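Local coordinates for citrate lyase subunit beta-like protein (Mycobacterium tuberculosis H37Rv, PDB 6CHU) that acts as a magnesium-dependent bifunctional enzyme of the HpcH/HpaI aldolase family in itaconate dissimilation and leucine catabolism, and assembles as a homotrimer, at the interface of chains A and B. Sequence-based numbering; all coordinates share one arbitrary frame. Chains: chain A/B, Citrate lyase subunit beta-like protein.

Contact 1: the interface of chains A and B. Residues chain A 168, 205; chain B 158, 164.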
ATOM      1  N   ARG A 168       5.100   6.006  -4.797  1.00 20.33           N
ATOM      2  CA  ARG A 168       3.689   6.309  -4.576  1.00 19.26           C
ATOM      3  C   ARG A 168       3.147   5.543  -3.378  1.00 22.32           C
ATOM      4  O   ARG A 168       2.350   6.077  -2.599  1.00 19.77           O
ATOM      5  CB  ARG A 168       2.881   5.983  -5.829  1.00 23.48           C
ATOM      6  CG  ARG A 168       3.348   6.766  -7.040  1.00 20.35           C
ATOM      7  CD  ARG A 168       2.827   6.132  -8.328  1.00 32.83           C
ATOM      8  NE  ARG A 168       1.455   6.507  -8.639  1.00 45.16           N
ATOM      9  CZ  ARG A 168       1.110   7.264  -9.679  1.00 54.92           C
ATOM     10  NH1 ARG A 168       2.040   7.725 -10.505  1.00 62.47           N
ATOM     11  NH2 ARG A 168      -0.168   7.559  -9.898  1.00 48.07           N
ATOM     12  N   ASP A 205      -1.775  17.787  -6.362  1.00 24.66           N
ATOM     13  CA  ASP A 205      -2.114  16.416  -5.987  1.00 19.18           C
ATOM     14  C   ASP A 205      -2.041  16.228  -4.477  1.00 27.47           C
ATOM     15  O   ASP A 205      -2.922  15.606  -3.871  1.00 26.26           O
ATOM     16  CB  ASP A 205      -1.158  15.439  -6.670  1.00 25.21           C
ATOM     17  CG  ASP A 205      -1.544  15.112  -8.102  1.00 34.68           C
ATOM     18  OD1 ASP A 205      -2.510  15.708  -8.635  1.00 35.50           O
ATOM     19  OD2 ASP A 205      -0.866  14.236  -8.696  1.00 30.11           O
TER
ATOM     20  N   ARG B 158      -8.845  12.458  -9.903  1.00 25.07           N
ATOM     21  CA  ARG B 158      -8.201  13.404 -10.802  1.00 31.00           C
ATOM     22  C   ARG B 158      -9.206  13.918 -11.829  1.00 38.52           C
ATOM     23  O   ARG B 158     -10.369  13.508 -11.867  1.00 33.97           O
ATOM     24  CB  ARG B 158      -7.023  12.759 -11.528  1.00 34.09           C
ATOM     25  CG  ARG B 158      -6.048  12.042 -10.648  1.00 39.87           C
ATOM     26  CD  ARG B 158      -4.831  11.638 -11.450  1.00 50.03           C
ATOM     27  NE  ARG B 158      -3.952  10.788 -10.658  1.00 63.74           N
ATOM     28  CZ  ARG B 158      -3.146  11.234  -9.700  1.00 71.02           C
ATOM     29  NH1 ARG B 158      -3.103  12.529  -9.411  1.00 73.52           N
ATOM     30  NH2 ARG B 158      -2.382  10.382  -9.026  1.00 69.41           N
ATOM     31  N   ARG B 164      -7.386   9.185  -7.092  1.00 24.14           N
ATOM     32  CA  ARG B 164      -6.067   9.620  -6.656  1.00 22.26           C
ATOM     33  C   ARG B 164      -5.383   8.480  -5.897  1.00 22.86           C
ATOM     34  O   ARG B 164      -6.016   7.501  -5.501  1.00 22.25           O
ATOM     35  CB  ARG B 164      -6.173  10.884  -5.801  1.00 21.52           C
ATOM     36  CG  ARG B 164      -6.690  12.097  -6.601  1.00 24.73           C
ATOM     37  CD  ARG B 164      -6.878  13.336  -5.739  1.00 24.68           C
ATOM     38  NE  ARG B 164      -7.473  14.429  -6.527  1.00 23.78           N
ATOM     39  CZ  ARG B 164      -6.806  15.197  -7.380  1.00 27.69           C
ATOM     40  NH1 ARG B 164      -5.499  15.027  -7.581  1.00 27.78           N
ATOM     41  NH2 ARG B 164      -7.448  16.147  -8.054  1.00 30.45           N
TER
HETATM   42  O   HOH W   1      -3.636  13.550  -6.032  1.00 27.08           O
HETATM   43  O   HOH W   2      -0.827  11.569  -7.518  1.00 32.96           O
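A:Asp205, on helix 196-209, faces two arginines of the neighbouring subunit, B:Arg158 and B:Arg164, in a polar patch of the trimer interface that illustrates how one carboxylate can serve two cationic partners. The shorter salt bridge is to B:Arg158, although that side chain is poorly ordered; its NH1 gives a hydrogen bond of 2.9 Å to carboxylate oxygen A:Asp205 OD2. The two side chains meet at about a right angle, and the nitrogen reaches the oxygen from above the carboxylate plane, 54° out of it. Carboxylate oxygen A:Asp205 OD1 turns to B:Arg164, forming a salt bridge in which the hydrogen bond from NH1 is weak, at 3.2 Å. Here the guanidinium is turned 70° against the carboxylate, so that the pair is not a flat, two-pronged one. The extended B:Arg164 chain, from CG to NE, carries its guanidinium out to the acid.

Toward A:Arg168 the contact is looser. That residue comes no nearer to B:Arg158 than 3.7 Å, between the two NH2 atoms; their guanidinium planes stand 78° apart. Two waters form bridges around A:Asp205. Water 2 links B:Arg158 to OD2, while water 1 lies 2.8 Å from B:Arg164 NH1 and 3.1 Å from the backbone O of A:Asp205.

Contact 2: the interface of chains A and B. Residues chain A 172, 175-176, 209; chain B 165-166, 169-170.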
ATOM      1  N   SER A 172       1.515   7.353   0.092  1.00 16.76           N
ATOM      2  CA  SER A 172       0.215   7.053   0.689  1.00 18.22           C
ATOM      3  C   SER A 172       0.363   6.485   2.093  1.00 17.93           C
ATOM      4  O   SER A 172      -0.426   6.816   2.991  1.00 19.10           O
ATOM      5  CB  SER A 172      -0.565   6.076  -0.198  1.00 19.09           C
ATOM      6  OG  SER A 172      -0.864   6.659  -1.458  1.00 19.76           O
ATOM      7  N   LEU A 175       1.013   9.446   4.461  1.00 18.71           N
ATOM      8  CA  LEU A 175      -0.177  10.279   4.619  1.00 17.81           C
ATOM      9  C   LEU A 175      -1.188   9.611   5.547  1.00 18.03           C
ATOM     10  O   LEU A 175      -1.742  10.243   6.459  1.00 21.45           O
ATOM     11  CB  LEU A 175      -0.797  10.536   3.249  1.00 18.32           C
ATOM     12  CG  LEU A 175      -2.144  11.256   3.264  1.00 21.72           C
ATOM     13  CD1 LEU A 175      -2.002  12.625   3.929  1.00 20.91           C
ATOM     14  CD2 LEU A 175      -2.718  11.386   1.844  1.00 20.55           C
ATOM     15  N   LEU A 176      -1.418   8.316   5.344  1.00 19.37           N
ATOM     16  CA  LEU A 176      -2.394   7.606   6.162  1.00 17.51           C
ATOM     17  C   LEU A 176      -1.912   7.452   7.603  1.00 15.69           C
ATOM     18  O   LEU A 176      -2.692   7.636   8.549  1.00 18.96           O
ATOM     19  CB  LEU A 176      -2.688   6.245   5.530  1.00 17.07           C
ATOM     20  CG  LEU A 176      -3.438   6.303   4.194  1.00 18.96           C
ATOM     21  CD1 LEU A 176      -3.309   4.947   3.485  1.00 18.53           C
ATOM     22  CD2 LEU A 176      -4.902   6.658   4.406  1.00 22.46           C
ATOM     23  N   VAL A 209      -5.447  15.514  -1.612  1.00 22.42           N
ATOM     24  CA  VAL A 209      -5.655  14.330  -0.769  1.00 22.07           C
ATOM     25  C   VAL A 209      -5.404  14.607   0.705  1.00 25.01           C
ATOM     26  O   VAL A 209      -5.561  13.696   1.534  1.00 25.70           O
ATOM     27  CB  VAL A 209      -4.789  13.138  -1.232  1.00 21.49           C
ATOM     28  CG1 VAL A 209      -5.127  12.778  -2.687  1.00 21.03           C
ATOM     29  CG2 VAL A 209      -3.283  13.418  -1.049  1.00 19.47           C
TER
ATOM     30  N   ASP B 165      -4.068   8.614  -5.698  1.00 22.17           N
ATOM     31  CA  ASP B 165      -3.266   7.472  -5.255  1.00 20.43           C
ATOM     32  C   ASP B 165      -3.671   6.967  -3.873  1.00 22.65           C
ATOM     33  O   ASP B 165      -3.737   5.747  -3.653  1.00 20.94           O
ATOM     34  CB  ASP B 165      -1.779   7.831  -5.276  1.00 19.22           C
ATOM     35  CG  ASP B 165      -1.181   7.785  -6.676  1.00 30.33           C
ATOM     36  OD1 ASP B 165      -1.905   7.406  -7.631  1.00 25.40           O
ATOM     37  OD2 ASP B 165       0.018   8.125  -6.821  1.00 30.36           O
ATOM     38  N   VAL B 166      -3.919   7.869  -2.909  1.00 19.96           N
ATOM     39  CA  VAL B 166      -4.260   7.374  -1.571  1.00 21.27           C
ATOM     40  C   VAL B 166      -5.573   6.605  -1.603  1.00 20.81           C
ATOM     41  O   VAL B 166      -5.753   5.632  -0.855  1.00 18.58           O
ATOM     42  CB  VAL B 166      -4.282   8.511  -0.521  1.00 22.16           C
ATOM     43  CG1 VAL B 166      -5.510   9.413  -0.687  1.00 25.11           C
ATOM     44  CG2 VAL B 166      -4.231   7.909   0.897  1.00 20.57           C
ATOM     45  N   HIS B 169      -4.749   3.238  -2.923  1.00 19.24           N
ATOM     46  CA  HIS B 169      -4.028   2.500  -1.887  1.00 18.90           C
ATOM     47  C   HIS B 169      -4.995   1.873  -0.888  1.00 19.35           C
ATOM     48  O   HIS B 169      -4.862   0.696  -0.521  1.00 23.15           O
ATOM     49  CB  HIS B 169      -3.062   3.465  -1.192  1.00 18.11           C
ATOM     50  CG  HIS B 169      -2.094   2.820  -0.242  1.00 17.48           C
ATOM     51  ND1 HIS B 169      -0.800   2.518  -0.599  1.00 21.47           N
ATOM     52  CD2 HIS B 169      -2.209   2.506   1.069  1.00 18.80           C
ATOM     53  CE1 HIS B 169      -0.165   2.014   0.446  1.00 21.22           C
ATOM     54  NE2 HIS B 169      -0.996   1.995   1.471  1.00 19.52           N
ATOM     55  N   VAL B 170      -5.988   2.647  -0.440  1.00 15.81           N
ATOM     56  CA  VAL B 170      -6.968   2.127   0.521  1.00 17.39           C
ATOM     57  C   VAL B 170      -7.855   1.065  -0.124  1.00 20.38           C
ATOM     58  O   VAL B 170      -8.220   0.063   0.518  1.00 18.08           O
ATOM     59  CB  VAL B 170      -7.786   3.295   1.106  1.00 18.18           C
ATOM     60  CG1 VAL B 170      -8.985   2.785   1.920  1.00 17.58           C
ATOM     61  CG2 VAL B 170      -6.877   4.195   1.965  1.00 17.74           C
TER
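A:Ser172 and A:Leu176, one turn apart on helix 165-180 of chain A, pack against B:Val166 and B:His169 from the start of the same helix in chain B. Equivalent helices thus meet through different residues, as is usual when like subunits close a ring.

The aromatic contact is a CH-pi one. A:Ser172 presents its CB to a face of the B:His169 imidazole, 3.8 Å from the ring centroid and displaced toward the rim. The histidine CG lies anti to the backbone N (chi1 -171°), which sends the ring out toward chain A. At another part of the ring, A:Leu176 CD1 touches B:His169 CD2 at 3.6 Å.

Aliphatic packing centres on B:Val166, whose two methyls are shared between two helices of chain A. B:Val166 CG2 meets A:Leu176 CG at 3.8 Å and also A:Leu175 CD2, the latter side chain crossing it at about a right angle. B:Val166 CG1, placed between the backbone N and the carbonyl carbon (chi1 73°), points instead to A:Val209 at the end of helix 196-209, 3.8 Å from its CB. B:Val170 CG2 adds a lighter contact of 4.0 Å to A:Leu176 CD1.

Close van der Waals contact also forms where A:Ser172 OG rests 3.5 Å from B:Val166 CA. By packing valine, leucine, serine and histidine side chains against one another, this patch forms a largely van der Waals contact that probably contributes to holding the homotrimer together.

Contact 3: the interface of chains A and B. Residues chain A 205, 208-209; chain B 148, 154-155, 164, 166.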
ATOM      1  N   ASP A 205      -1.775  17.787  -6.362  1.00 24.66           N
ATOM      2  CA  ASP A 205      -2.114  16.416  -5.987  1.00 19.18           C
ATOM      3  C   ASP A 205      -2.041  16.228  -4.477  1.00 27.47           C
ATOM      4  O   ASP A 205      -2.922  15.606  -3.871  1.00 26.26           O
ATOM      5  CB  ASP A 205      -1.158  15.439  -6.670  1.00 25.21           C
ATOM      6  CG  ASP A 205      -1.544  15.112  -8.102  1.00 34.68           C
ATOM      7  OD1 ASP A 205      -2.510  15.708  -8.635  1.00 35.50           O
ATOM      8  OD2 ASP A 205      -0.866  14.236  -8.696  1.00 30.11           O
ATOM      9  N   ALA A 208      -4.862  18.047  -2.653  1.00 22.80           N
ATOM     10  CA  ALA A 208      -6.174  17.468  -2.921  1.00 24.11           C
ATOM     11  C   ALA A 208      -6.471  16.272  -2.019  1.00 22.30           C
ATOM     12  O   ALA A 208      -7.642  16.016  -1.718  1.00 23.16           O
ATOM     13  CB  ALA A 208      -6.269  17.053  -4.388  1.00 29.28           C
ATOM     14  N   VAL A 209      -5.447  15.514  -1.612  1.00 22.42           N
ATOM     15  CA  VAL A 209      -5.655  14.330  -0.769  1.00 22.07           C
ATOM     16  C   VAL A 209      -5.404  14.607   0.705  1.00 25.01           C
ATOM     17  O   VAL A 209      -5.561  13.696   1.534  1.00 25.70           O
ATOM     18  CB  VAL A 209      -4.789  13.138  -1.232  1.00 21.49           C
ATOM     19  CG1 VAL A 209      -5.127  12.778  -2.687  1.00 21.03           C
ATOM     20  CG2 VAL A 209      -3.283  13.418  -1.049  1.00 19.47           C
TER
ATOM     21  N   ILE B 148     -11.133  11.075   1.853  1.00 19.75           N
ATOM     22  CA  ILE B 148     -10.498  12.341   1.507  1.00 18.62           C
ATOM     23  C   ILE B 148     -10.951  13.447   2.445  1.00 20.01           C
ATOM     24  O   ILE B 148     -10.162  14.320   2.824  1.00 22.81           O
ATOM     25  CB  ILE B 148     -10.795  12.696   0.037  1.00 24.58           C
ATOM     26  CG1 ILE B 148     -10.131  11.679  -0.890  1.00 26.74           C
ATOM     27  CG2 ILE B 148     -10.398  14.162  -0.272  1.00 24.74           C
ATOM     28  CD1 ILE B 148      -8.633  11.718  -0.879  1.00 28.09           C
ATOM     29  N   SER B 154      -9.630  17.583  -0.719  1.00 24.63           N
ATOM     30  CA  SER B 154     -10.719  18.232  -1.442  1.00 26.31           C
ATOM     31  C   SER B 154     -11.264  17.442  -2.627  1.00 30.15           C
ATOM     32  O   SER B 154     -12.303  17.836  -3.169  1.00 30.20           O
ATOM     33  CB  SER B 154     -10.276  19.613  -1.942  1.00 26.55           C
ATOM     34  OG  SER B 154      -9.120  19.503  -2.750  1.00 31.20           O
ATOM     35  N   SER B 155     -10.606  16.366  -3.059  1.00 26.26           N
ATOM     36  CA  SER B 155     -11.178  15.530  -4.107  1.00 25.31           C
ATOM     37  C   SER B 155     -10.521  14.159  -4.087  1.00 29.30           C
ATOM     38  O   SER B 155      -9.326  14.035  -3.801  1.00 27.15           O
ATOM     39  CB  SER B 155     -11.035  16.166  -5.496  1.00 33.31           C
ATOM     40  OG  SER B 155      -9.688  16.293  -5.876  1.00 31.21           O
ATOM     41  N   ARG B 164      -7.386   9.185  -7.092  1.00 24.14           N
ATOM     42  CA  ARG B 164      -6.067   9.620  -6.656  1.00 22.26           C
ATOM     43  C   ARG B 164      -5.383   8.480  -5.897  1.00 22.86           C
ATOM     44  O   ARG B 164      -6.016   7.501  -5.501  1.00 22.25           O
ATOM     45  CB  ARG B 164      -6.173  10.884  -5.801  1.00 21.52           C
ATOM     46  CG  ARG B 164      -6.690  12.097  -6.601  1.00 24.73           C
ATOM     47  CD  ARG B 164      -6.878  13.336  -5.739  1.00 24.68           C
ATOM     48  NE  ARG B 164      -7.473  14.429  -6.527  1.00 23.78           N
ATOM     49  CZ  ARG B 164      -6.806  15.197  -7.380  1.00 27.69           C
ATOM     50  NH1 ARG B 164      -5.499  15.027  -7.581  1.00 27.78           N
ATOM     51  NH2 ARG B 164      -7.448  16.147  -8.054  1.00 30.45           N
ATOM     52  N   VAL B 166      -3.919   7.869  -2.909  1.00 19.96           N
ATOM     53  CA  VAL B 166      -4.260   7.374  -1.571  1.00 21.27           C
ATOM     54  C   VAL B 166      -5.573   6.605  -1.603  1.00 20.81           C
ATOM     55  O   VAL B 166      -5.753   5.632  -0.855  1.00 18.58           O
ATOM     56  CB  VAL B 166      -4.282   8.511  -0.521  1.00 22.16           C
ATOM     57  CG1 VAL B 166      -5.510   9.413  -0.687  1.00 25.11           C
ATOM     58  CG2 VAL B 166      -4.231   7.909   0.897  1.00 20.57           C
TER
HETATM   59  O   HOH W   3      -3.636  13.550  -6.032  1.00 27.08           O
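The carbonyl oxygen of A:Ala208, near the end of helix 196-209, is gripped by two consecutive backbone amides of chain B, showing how a helix end can dock onto a partner's loop. B:Ser154 N donates the shorter bond to A:Ala208 O, 2.7 Å, and B:Ser155 N a longer but straighter one, 3.3 Å with 169° at the hydrogen. The two donors reach the oxygen from opposite faces of its carbonyl plane. Because both donors are main-chain groups, this link probably depends on the course of the loop more than on the identity of its side chains.

The methyl of the same alanine lies over the centre of the B:Arg164 guanidinium, with A:Ala208 CB 3.6 Å from B:Arg164 CZ. That flat group is steadied within its own chain by B:Ser155, whose OG accepts a 3.0 Å hydrogen bond from B:Arg164 NE, tilted 25° from the guanidinium plane. B:Ser155 therefore acts twice, holding the alanine carbonyl through its backbone and positioning the arginine that packs on the alanine methyl.

Next along the helix, A:Val209 extends the apolar surface. Its CG1 is anti to the carbonyl carbon (chi1 -59°) and reaches the aliphatic stem of B:Arg164. B:Ile148, from helix 144-151, approaches the valine backbone with its CD1 4.0 Å from A:Val209 CA, while its other branch, methyl CG2, lies 3.6 Å from A:Ala208 O.

The three contacts form one continuous strip of the subunit interface. By the centres of their C-alpha atoms, contacts 1 and 3 are about 6 Å apart, and contact 2 lies about 8 Å from each. A:Asp205 and B:Arg164 belong to both contact 1 and contact 3, whereas A:Val209 and B:Val166 join contact 3 to contact 2. Helix 196-209 of chain A contributes to all three, and helix 165-180 supplies residues from both chains. The interface is not an exact two-fold, consistent with each subunit using different surfaces toward its two neighbours in a closed homotrimer.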